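PDB 7A3W: NAD(P)-dependent oxidoreductase from Pseudomonas putida, which probably uses NADPH to reduce imines and enimines, combining conjugate reduction with reductive amination in one enzyme of the imine reductase family. Local coordinates for residues G17-V22 with A124-Y129; T26-Q29 with G33-V36; K224-R229 with D285-F290; A247-V252 with D267-Y272. One frame throughout, in Å; residues are numbered along the deposited sequence.

Interaction 1: G17-V22 with A124-Y129. With NDP (NADPH dihydro-nicotinamide-adenine-dinucleotide phosphate), chain F.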
# COMPACT_ATOMS: atom_id res chain seq x y z
N GLY B 17 -22.53 15.95 -4.82
CA GLY B 17 -22.07 15.39 -3.54
C GLY B 17 -20.68 15.88 -3.17
O GLY B 17 -20.22 16.99 -3.65
N ALA B 18 -20.01 15.11 -2.30
CA ALA B 18 -18.67 15.49 -1.79
C ALA B 18 -17.73 15.77 -2.96
O ALA B 18 -17.01 16.82 -2.92
CB ALA B 18 -18.14 14.42 -0.88
N MET B 19 -17.74 14.93 -3.99
CA MET B 19 -16.80 15.08 -5.15
C MET B 19 -17.38 16.04 -6.20
O MET B 19 -16.65 17.02 -6.58
CB MET B 19 -16.50 13.69 -5.73
CG MET B 19 -15.56 13.68 -6.90
SD MET B 19 -13.93 14.43 -6.57
CE MET B 19 -13.07 13.15 -5.67
N GLY B 20 -18.62 15.84 -6.63
CA GLY B 20 -19.26 16.64 -7.70
C GLY B 20 -19.25 18.13 -7.39
O GLY B 20 -18.96 18.95 -8.30
N SER B 21 -19.50 18.50 -6.14
CA SER B 21 -19.55 19.94 -5.75
C SER B 21 -18.18 20.58 -6.02
O SER B 21 -18.13 21.72 -6.51
CB SER B 21 -19.97 20.14 -4.35
OG SER B 21 -19.16 19.39 -3.47
N VAL B 22 -17.12 19.85 -5.72
CA VAL B 22 -15.73 20.36 -5.88
C VAL B 22 -15.35 20.40 -7.36
O VAL B 22 -14.59 21.33 -7.79
CB VAL B 22 -14.79 19.51 -5.01
CG1 VAL B 22 -13.33 19.80 -5.32
CG2 VAL B 22 -15.11 19.67 -3.53
N ALA B 124 -14.73 7.46 -16.97
CA ALA B 124 -13.63 8.10 -16.21
C ALA B 124 -13.64 7.59 -14.77
O ALA B 124 -14.61 6.94 -14.31
CB ALA B 124 -13.69 9.60 -16.31
N GLY B 125 -12.51 7.74 -14.11
CA GLY B 125 -12.34 7.28 -12.73
C GLY B 125 -11.42 8.25 -12.01
O GLY B 125 -10.31 8.50 -12.52
N ILE B 126 -11.91 8.82 -10.91
CA ILE B 126 -11.18 9.86 -10.14
C ILE B 126 -10.28 9.18 -9.12
O ILE B 126 -10.78 8.41 -8.27
CB ILE B 126 -12.13 10.87 -9.48
CG1 ILE B 126 -13.10 11.50 -10.49
CG2 ILE B 126 -11.31 11.91 -8.74
CD1 ILE B 126 -14.27 12.23 -9.89
N MET B 127 -8.99 9.44 -9.20
CA MET B 127 -7.95 8.75 -8.39
C MET B 127 -7.46 9.70 -7.28
O MET B 127 -6.24 9.89 -7.11
CB MET B 127 -6.81 8.27 -9.30
CG MET B 127 -7.29 7.59 -10.61
SD MET B 127 -8.64 6.34 -10.34
CE MET B 127 -7.75 5.04 -9.49
N CYS B 128 -8.39 10.22 -6.48
CA CYS B 128 -8.08 11.18 -5.39
C CYS B 128 -9.32 11.47 -4.56
O CYS B 128 -10.44 11.09 -4.96
CB CYS B 128 -7.50 12.50 -5.92
SG CYS B 128 -8.70 13.55 -6.79
N TYR B 129 -9.11 12.15 -3.43
CA TYR B 129 -10.19 12.75 -2.63
C TYR B 129 -10.42 14.17 -3.13
O TYR B 129 -9.56 14.74 -3.84
CB TYR B 129 -9.83 12.70 -1.14
CG TYR B 129 -9.86 11.31 -0.56
CD1 TYR B 129 -11.07 10.73 -0.24
CD2 TYR B 129 -8.70 10.58 -0.34
CE1 TYR B 129 -11.13 9.46 0.32
CE2 TYR B 129 -8.76 9.27 0.14
CZ TYR B 129 -9.97 8.74 0.52
OH TYR B 129 -10.08 7.49 1.04
PA NDP F . -21.92 11.57 -2.24
O1A NDP F . -21.36 12.79 -1.56
O2A NDP F . -22.70 10.52 -1.49
O5B NDP F . -22.83 12.11 -3.44
C5B NDP F . -23.70 11.21 -4.15
C4B NDP F . -24.34 12.01 -5.25
O4B NDP F . -25.22 11.14 -6.03
C3B NDP F . -25.21 13.19 -4.80
O3B NDP F . -25.16 14.18 -5.80
C2B NDP F . -26.57 12.52 -4.71
O2B NDP F . -27.72 13.37 -4.80
C1B NDP F . -26.51 11.71 -6.00
N9A NDP F . -27.50 10.66 -6.06
C8A NDP F . -27.66 9.56 -5.26
N7A NDP F . -28.68 8.82 -5.60
C5A NDP F . -29.20 9.44 -6.73
C6A NDP F . -30.29 9.15 -7.57
N6A NDP F . -31.08 8.08 -7.42
N1A NDP F . -30.53 10.00 -8.59
C2A NDP F . -29.74 11.07 -8.75
N3A NDP F . -28.70 11.46 -8.02
C4A NDP F . -28.49 10.59 -7.01
O3 NDP F . -20.82 10.79 -3.10
PN NDP F . -19.42 11.36 -3.64
O1N NDP F . -18.46 11.13 -2.53
O2N NDP F . -19.58 12.76 -4.15
O5D NDP F . -19.09 10.31 -4.78
C5D NDP F . -19.64 10.38 -6.11
C4D NDP F . -18.95 9.35 -6.97
O4D NDP F . -17.54 9.68 -7.09
C3D NDP F . -19.02 7.90 -6.46
O3D NDP F . -19.34 7.04 -7.54
C2D NDP F . -17.64 7.69 -5.86
O2D NDP F . -17.29 6.32 -5.83
C1D NDP F . -16.76 8.57 -6.75
N1N NDP F . -15.53 9.08 -6.07
C2N NDP F . -15.57 9.83 -4.91
C3N NDP F . -14.42 10.14 -4.21
C7N NDP F . -14.43 10.94 -2.95
O7N NDP F . -13.37 11.06 -2.34
N7N NDP F . -15.53 11.55 -2.53
C4N NDP F . -13.11 9.74 -4.76
C5N NDP F . -13.17 8.99 -5.99
C6N NDP F . -14.30 8.79 -6.63
P2B NDP F . -28.23 14.03 -3.41
O1X NDP F . -28.31 12.86 -2.43
O2X NDP F . -27.30 15.17 -3.04
O3X NDP F . -29.59 14.51 -3.87
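M19 meets I126 and C128 where the glycine-rich turn of the Rossmann fold, whose sequence fits the GxGxxG pattern through G17 and G20, meets segment 124-129 over one face of the nicotinamide of NADPH. The M19 side chain carries most of the contact. Its CB lies against the cofactor, 3.6 Å from O2N of the nicotinamide-side phosphate. CG stands anti to the backbone N (chi1 -180°), which sends the chain away from the turn and toward I126, whose CD1 it meets at 3.6 Å; the two side chains come together tip to tip. SD passes the same methyl at a looser distance. Bends at chi2 and chi3 then bring CE over the face of the nicotinamide, 3.5 Å from C4N of NDP, with CG2 of I126 also close by; M19 CE is 3.4 Å from C128 O. C4N, the carbon that gives up hydride in NADPH, thus has the M19 methyl as a neighbour.

Under this side chain the start of helix 18-29 grips the pyrophosphate: A18 N donates to O1A of NDP and M19 N to O2N of NDP, the latter bond almost straight at 175°. G17 has no side chain, and its CA passes close to the cofactor. G17 O accepts from both S21 N and S21 OG, tying the turn to the first helical residues. Beyond the nicotinamide, I126 O is held by Y181, and Y129 OH bonds to H245 of the second subunit. The Y129 ring approaches the carboxamide obliquely, CD1 lying 3.1 Å from O7N of NDP, while C128 O sits 3.0 Å from C4N of NDP.

Interaction 2: T26-Q29 with G33-V36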
# COMPACT_ATOMS: atom_id res chain seq x y z
N THR B 26 -14.25 23.97 -8.88
CA THR B 26 -12.91 24.08 -9.50
C THR B 26 -13.02 24.70 -10.90
O THR B 26 -12.19 25.59 -11.24
CB THR B 26 -12.20 22.73 -9.52
OG1 THR B 26 -12.18 22.24 -8.18
CG2 THR B 26 -10.80 22.85 -10.07
N LEU B 27 -13.98 24.24 -11.68
CA LEU B 27 -14.28 24.80 -13.02
C LEU B 27 -14.69 26.27 -12.90
O LEU B 27 -14.17 27.07 -13.68
CB LEU B 27 -15.34 23.93 -13.70
CG LEU B 27 -14.83 22.59 -14.21
CD1 LEU B 27 -15.96 21.62 -14.44
CD2 LEU B 27 -14.02 22.78 -15.48
N LEU B 28 -15.55 26.63 -11.94
CA LEU B 28 -15.98 28.04 -11.75
C LEU B 28 -14.74 28.90 -11.51
O LEU B 28 -14.61 29.94 -12.18
CB LEU B 28 -16.96 28.16 -10.59
CG LEU B 28 -18.40 27.79 -10.88
CD1 LEU B 28 -19.17 27.76 -9.56
CD2 LEU B 28 -19.05 28.78 -11.88
N GLN B 29 -13.85 28.45 -10.62
CA GLN B 29 -12.69 29.24 -10.16
C GLN B 29 -11.70 29.42 -11.31
O GLN B 29 -10.98 30.44 -11.31
CB GLN B 29 -12.08 28.62 -8.90
CG GLN B 29 -13.03 28.74 -7.71
CD GLN B 29 -12.49 28.13 -6.44
OE1 GLN B 29 -11.50 27.42 -6.43
NE2 GLN B 29 -13.18 28.38 -5.34
N GLY B 33 -17.89 28.82 -17.41
CA GLY B 33 -19.33 28.86 -17.14
C GLY B 33 -19.72 27.48 -16.65
O GLY B 33 -19.24 26.49 -17.25
N VAL B 34 -20.43 27.38 -15.55
CA VAL B 34 -20.82 26.02 -15.07
C VAL B 34 -22.32 26.01 -14.85
O VAL B 34 -22.78 26.84 -14.09
CB VAL B 34 -20.08 25.59 -13.79
CG1 VAL B 34 -20.52 24.20 -13.37
CG2 VAL B 34 -18.58 25.65 -13.97
N THR B 35 -22.98 25.02 -15.43
CA THR B 35 -24.38 24.69 -15.12
C THR B 35 -24.36 23.42 -14.28
O THR B 35 -23.74 22.44 -14.71
CB THR B 35 -25.22 24.53 -16.39
OG1 THR B 35 -25.28 25.81 -17.03
CG2 THR B 35 -26.61 24.02 -16.10
N VAL B 36 -25.04 23.45 -13.14
CA VAL B 36 -25.04 22.28 -12.22
C VAL B 36 -26.44 21.73 -12.16
O VAL B 36 -27.40 22.46 -12.43
CB VAL B 36 -24.49 22.64 -10.84
CG1 VAL B 36 -23.06 23.11 -10.92
CG2 VAL B 36 -25.36 23.71 -10.17
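V34 packs its CG2 methyl against two consecutive leucines, L27 and L28, near the end of helix 18-29, and has the most surface buried of the three. A chi1 of -180° turns its CG1 branch away from the backbone N and CG2 away from the carbonyl carbon, and CG2 is the branch that meets the helix. L28 comes next in buried surface. Its CB does not point straight at the strand, but the end of the side chain bends nearer, bringing CG to 3.8 Å from V34 CG2 and laying CD2 3.9 Å from V34 CB. The two side chains cross obliquely.

Helix 18-29 is the crossover of a beta-alpha-beta unit that runs from strand 10-14 to strand 33-37, the first such unit of the Rossmann fold; the chain reverses between Q29 and G33 and enters the sheet beside and parallel to strand 10-14. L27 does its share with the base of its side chain: CB touches V34 CG2 at 3.7 Å, and the L27 side chain also touches V11 and V13 of the neighbouring strand. The leucine pair therefore spans two adjacent strands. L28 also touches A52, in the loop leading to strand 53-54, and T35 turns its side chain away from the helix, onto S12 and S53.

Interaction 3: K224-R229 with D285-F290; sequences KTAADR and DIASLF
R229 and D285 make the charged part of the contact. Their flat groups are stacked rather than joined edge to edge: guanidinium and carboxylate planes lie only 14° apart, and D285 OD1 sits over one guanidinium face, offset toward its rim. R229 NE is 3.4 Å from D285 OD1, a salt bridge of charge alone, since no N-H points at the oxygen. The arginine chain, extended from CG to NE, also lays CD 3.3 Å from D285 OD2. A water connects the same groups, donating to D285 OD1 and taking a weak bond from R229 NE. The other guanidinium nitrogens are engaged elsewhere: NH1 with D234 O, NH2 with E238.

Hydrogen bonds within 285-290 fix the acid. With chi1 near -167°, the D285 carboxylate points away from its own backbone N, and OD2 can accept from A287 N at 2.9 Å, an Asx turn. The amide comes from the anti side, 31° out of the carboxylate plane. D285 O accepts from both S288 N and S288 OG.

Two alanines bring the backbones close, A226 CA and A287 CA lying 4.8 Å apart. A287 CB is 3.8 Å from A226 CA and 3.9 Å from A226 CB. R229 CB covers the same methyl from one turn further on.

The contact thus sets the C-terminal segment leading into helix 289-293 against the late turns of helix 205-232. On its other side, I286 and L289 lean on helices 242-258 and 264-278, and L289 also touches L192 of the second subunit.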
# COMPACT_ATOMS: atom_id res chain seq x y z
N LYS B 224 7.58 -2.71 -8.36
CA LYS B 224 8.48 -2.74 -9.55
C LYS B 224 9.12 -4.13 -9.70
O LYS B 224 9.03 -4.73 -10.80
CB LYS B 224 9.54 -1.66 -9.39
CG LYS B 224 8.98 -0.27 -9.59
CD LYS B 224 10.04 0.81 -9.59
CE LYS B 224 9.41 2.18 -9.49
NZ LYS B 224 10.40 3.21 -9.10
N THR B 225 9.71 -4.62 -8.62
CA THR B 225 10.44 -5.90 -8.57
C THR B 225 9.49 -7.04 -8.93
O THR B 225 9.83 -7.88 -9.82
CB THR B 225 11.07 -6.12 -7.20
OG1 THR B 225 11.94 -5.02 -6.95
CG2 THR B 225 11.86 -7.42 -7.14
N ALA B 226 8.36 -7.11 -8.25
CA ALA B 226 7.43 -8.24 -8.44
C ALA B 226 6.84 -8.17 -9.86
O ALA B 226 6.70 -9.22 -10.48
CB ALA B 226 6.35 -8.19 -7.39
N ALA B 227 6.49 -6.96 -10.35
CA ALA B 227 5.91 -6.80 -11.71
C ALA B 227 6.93 -7.28 -12.74
O ALA B 227 6.51 -7.94 -13.69
CB ALA B 227 5.53 -5.37 -11.99
N ASP B 228 8.21 -6.92 -12.58
CA ASP B 228 9.26 -7.35 -13.54
C ASP B 228 9.41 -8.87 -13.51
O ASP B 228 9.49 -9.50 -14.59
CB ASP B 228 10.56 -6.61 -13.31
CG ASP B 228 10.50 -5.14 -13.68
OD1 ASP B 228 9.48 -4.69 -14.24
OD2 ASP B 228 11.48 -4.45 -13.40
N ARG B 229 9.35 -9.48 -12.33
CA ARG B 229 9.41 -10.95 -12.19
C ARG B 229 8.18 -11.61 -12.82
O ARG B 229 8.36 -12.66 -13.46
CB ARG B 229 9.53 -11.37 -10.72
CG ARG B 229 10.95 -11.22 -10.20
CD ARG B 229 10.98 -11.59 -8.73
NE ARG B 229 12.28 -11.58 -8.13
CZ ARG B 229 13.17 -12.58 -8.21
NH1 ARG B 229 12.90 -13.67 -8.92
NH2 ARG B 229 14.34 -12.46 -7.60
N ASP B 285 10.33 -16.78 -5.03
CA ASP B 285 10.09 -15.35 -4.72
C ASP B 285 8.60 -15.13 -4.43
O ASP B 285 7.73 -15.85 -4.98
CB ASP B 285 10.52 -14.47 -5.89
CG ASP B 285 10.58 -12.99 -5.54
OD1 ASP B 285 11.63 -12.57 -4.99
OD2 ASP B 285 9.59 -12.28 -5.82
N ILE B 286 8.32 -14.12 -3.62
CA ILE B 286 6.95 -13.75 -3.20
C ILE B 286 6.12 -13.33 -4.42
O ILE B 286 4.91 -13.48 -4.34
CB ILE B 286 6.99 -12.66 -2.09
CG1 ILE B 286 5.63 -12.55 -1.38
CG2 ILE B 286 7.50 -11.32 -2.62
CD1 ILE B 286 5.32 -13.73 -0.52
N ALA B 287 6.74 -12.87 -5.50
CA ALA B 287 6.02 -12.52 -6.75
C ALA B 287 5.22 -13.74 -7.25
O ALA B 287 4.20 -13.53 -7.89
CB ALA B 287 6.97 -11.97 -7.78
N SER B 288 5.64 -14.96 -6.94
CA SER B 288 4.96 -16.21 -7.40
C SER B 288 3.51 -16.25 -6.91
O SER B 288 2.74 -17.05 -7.45
CB SER B 288 5.74 -17.42 -6.97
OG SER B 288 5.69 -17.59 -5.56
N LEU B 289 3.15 -15.46 -5.89
CA LEU B 289 1.75 -15.43 -5.40
C LEU B 289 0.81 -15.03 -6.55
O LEU B 289 -0.30 -15.54 -6.59
CB LEU B 289 1.60 -14.44 -4.25
CG LEU B 289 1.68 -15.02 -2.84
CD1 LEU B 289 2.95 -15.83 -2.63
CD2 LEU B 289 1.58 -13.90 -1.84
N PHE B 290 1.25 -14.17 -7.47
CA PHE B 290 0.43 -13.75 -8.63
C PHE B 290 -0.05 -14.99 -9.39
O PHE B 290 -1.24 -15.08 -9.69
CB PHE B 290 1.20 -12.82 -9.56
CG PHE B 290 0.42 -12.35 -10.76
CD1 PHE B 290 0.36 -13.12 -11.91
CD2 PHE B 290 -0.22 -11.12 -10.76
CE1 PHE B 290 -0.32 -12.67 -13.03
CE2 PHE B 290 -0.90 -10.67 -11.88
CZ PHE B 290 -0.94 -11.44 -13.02
O HOH W 1 12.28 -10.18 -5.47

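Interaction 4: A247-V252 with D267-Y272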
# COMPACT_ATOMS: atom_id res chain seq x y z
N ALA B 247 6.74 -17.77 7.61
CA ALA B 247 7.25 -17.93 8.99
C ALA B 247 7.26 -16.56 9.66
O ALA B 247 6.88 -16.47 10.80
CB ALA B 247 8.61 -18.56 8.99
N GLY B 248 7.71 -15.53 8.95
CA GLY B 248 7.73 -14.16 9.48
C GLY B 248 6.34 -13.62 9.75
O GLY B 248 6.12 -13.05 10.83
N GLN B 249 5.40 -13.79 8.82
CA GLN B 249 4.06 -13.18 8.98
C GLN B 249 3.26 -13.95 10.04
O GLN B 249 2.31 -13.38 10.56
CB GLN B 249 3.29 -13.04 7.67
CG GLN B 249 2.46 -11.78 7.63
CD GLN B 249 3.26 -10.50 7.51
OE1 GLN B 249 4.48 -10.53 7.38
NE2 GLN B 249 2.57 -9.37 7.53
N GLU B 250 3.64 -15.19 10.35
CA GLU B 250 2.95 -15.92 11.44
C GLU B 250 3.34 -15.28 12.78
O GLU B 250 2.53 -15.31 13.72
CB GLU B 250 3.28 -17.40 11.41
CG GLU B 250 2.58 -18.15 10.30
CD GLU B 250 3.06 -19.59 10.13
OE1 GLU B 250 4.17 -19.90 10.60
OE2 GLU B 250 2.34 -20.39 9.51
N VAL B 251 4.53 -14.69 12.86
CA VAL B 251 4.95 -13.89 14.05
C VAL B 251 4.14 -12.60 14.08
O VAL B 251 3.67 -12.22 15.15
CB VAL B 251 6.48 -13.66 14.01
CG1 VAL B 251 6.97 -12.78 15.15
CG2 VAL B 251 7.18 -15.01 14.04
N VAL B 252 3.97 -11.93 12.95
CA VAL B 252 3.12 -10.70 12.88
C VAL B 252 1.70 -11.08 13.37
O VAL B 252 1.16 -10.37 14.21
CB VAL B 252 3.11 -10.12 11.46
CG1 VAL B 252 2.12 -8.97 11.33
CG2 VAL B 252 4.50 -9.65 11.05
N ASP B 267 -4.47 -12.00 7.59
CA ASP B 267 -5.09 -13.31 7.26
C ASP B 267 -5.18 -13.46 5.73
O ASP B 267 -4.89 -14.57 5.21
CB ASP B 267 -6.47 -13.46 7.86
CG ASP B 267 -6.47 -13.61 9.37
OD1 ASP B 267 -5.42 -13.91 9.94
OD2 ASP B 267 -7.54 -13.42 9.95
N ALA B 268 -5.55 -12.39 5.03
CA ALA B 268 -5.69 -12.41 3.56
C ALA B 268 -4.32 -12.70 2.91
O ALA B 268 -4.22 -13.59 2.07
CB ALA B 268 -6.29 -11.11 3.08
N TYR B 269 -3.29 -11.96 3.29
CA TYR B 269 -1.94 -12.17 2.73
C TYR B 269 -1.47 -13.60 3.02
O TYR B 269 -0.94 -14.26 2.13
CB TYR B 269 -0.97 -11.13 3.30
CG TYR B 269 0.48 -11.47 3.10
CD1 TYR B 269 1.11 -11.32 1.87
CD2 TYR B 269 1.23 -11.92 4.16
CE1 TYR B 269 2.45 -11.61 1.72
CE2 TYR B 269 2.57 -12.22 4.03
CZ TYR B 269 3.19 -12.03 2.82
OH TYR B 269 4.51 -12.33 2.72
N LEU B 270 -1.67 -14.08 4.25
CA LEU B 270 -1.20 -15.45 4.61
C LEU B 270 -1.94 -16.48 3.75
O LEU B 270 -1.29 -17.47 3.35
CB LEU B 270 -1.39 -15.71 6.10
CG LEU B 270 -0.22 -15.25 6.97
CD1 LEU B 270 -0.58 -15.36 8.45
CD2 LEU B 270 1.04 -16.05 6.66
N SER B 271 -3.23 -16.27 3.47
CA SER B 271 -4.02 -17.20 2.63
C SER B 271 -3.40 -17.26 1.23
O SER B 271 -3.35 -18.34 0.64
CB SER B 271 -5.49 -16.83 2.59
OG SER B 271 -5.74 -15.73 1.73
N TYR B 272 -2.91 -16.14 0.69
CA TYR B 272 -2.30 -16.11 -0.65
C TYR B 272 -0.95 -16.82 -0.60
O TYR B 272 -0.61 -17.58 -1.53
CB TYR B 272 -2.20 -14.68 -1.16
CG TYR B 272 -3.53 -13.99 -1.37
CD1 TYR B 272 -4.70 -14.72 -1.47
CD2 TYR B 272 -3.60 -12.62 -1.54
CE1 TYR B 272 -5.91 -14.10 -1.71
CE2 TYR B 272 -4.81 -11.98 -1.79
CZ TYR B 272 -5.97 -12.73 -1.86
OH TYR B 272 -7.19 -12.15 -2.09
O HOH W 2 5.98 -12.08 5.14
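Y269 and L270 are the residues of 267-272 that meet the facing helix, both against Q249. Y269 comes first. Its chi1 of 164° swings the ring toward helix 242-258 and presents the CE2 edge to the glutamine. Q249 CG lies at that edge near the ring plane, 3.6 Å from Y269 CE2, and the amide plane stands 73° from the ring. A water then bridges the polar ends, donating to Q249 OE1 at 3.1 Å and accepting from Y269 OH at 2.8 Å. Q249 NE2 is used by Y181 O of the second subunit, whose F185 stacks on the Y269 ring, so both groups are held from that side too.

L270, next in the chain, lays CD2 3.9 Å from Q249 CB and reaches the CG of E250 more loosely; the E250 carboxylate itself pairs with R274. S271 bonds through OG to A268 O, on its own helix.

The segment axes run antiparallel at 159°, 10.6 Å apart at closest approach. This is a pair of neighbouring antiparallel helices in the all-helical C-terminal domain characteristic of imine reductases, at a surface shared with the second subunit.

How the interactions relate
Interactions 1 and 2 both use helix 18-29, one at its cofactor-binding start and the other near its end; their centres are 14 Å apart. The V34 side chain is about 13 Å from the NADPH of interaction 1. Interactions 3 and 4 belong to the helical C-terminal domain, with centres about 17 Å apart, and touch directly: I286 CD1 lies 3.6 Å from Y269 OH, and L289 CG 3.7 Å from Y272 O. Within the chain, interaction 1 is 32 and 35 Å from them between centres. The dimer closes that gap: the side chains of D285 and Q249 are each about 8 Å from a bound NADPH, and H245 of one subunit bonds to Y129 of the other.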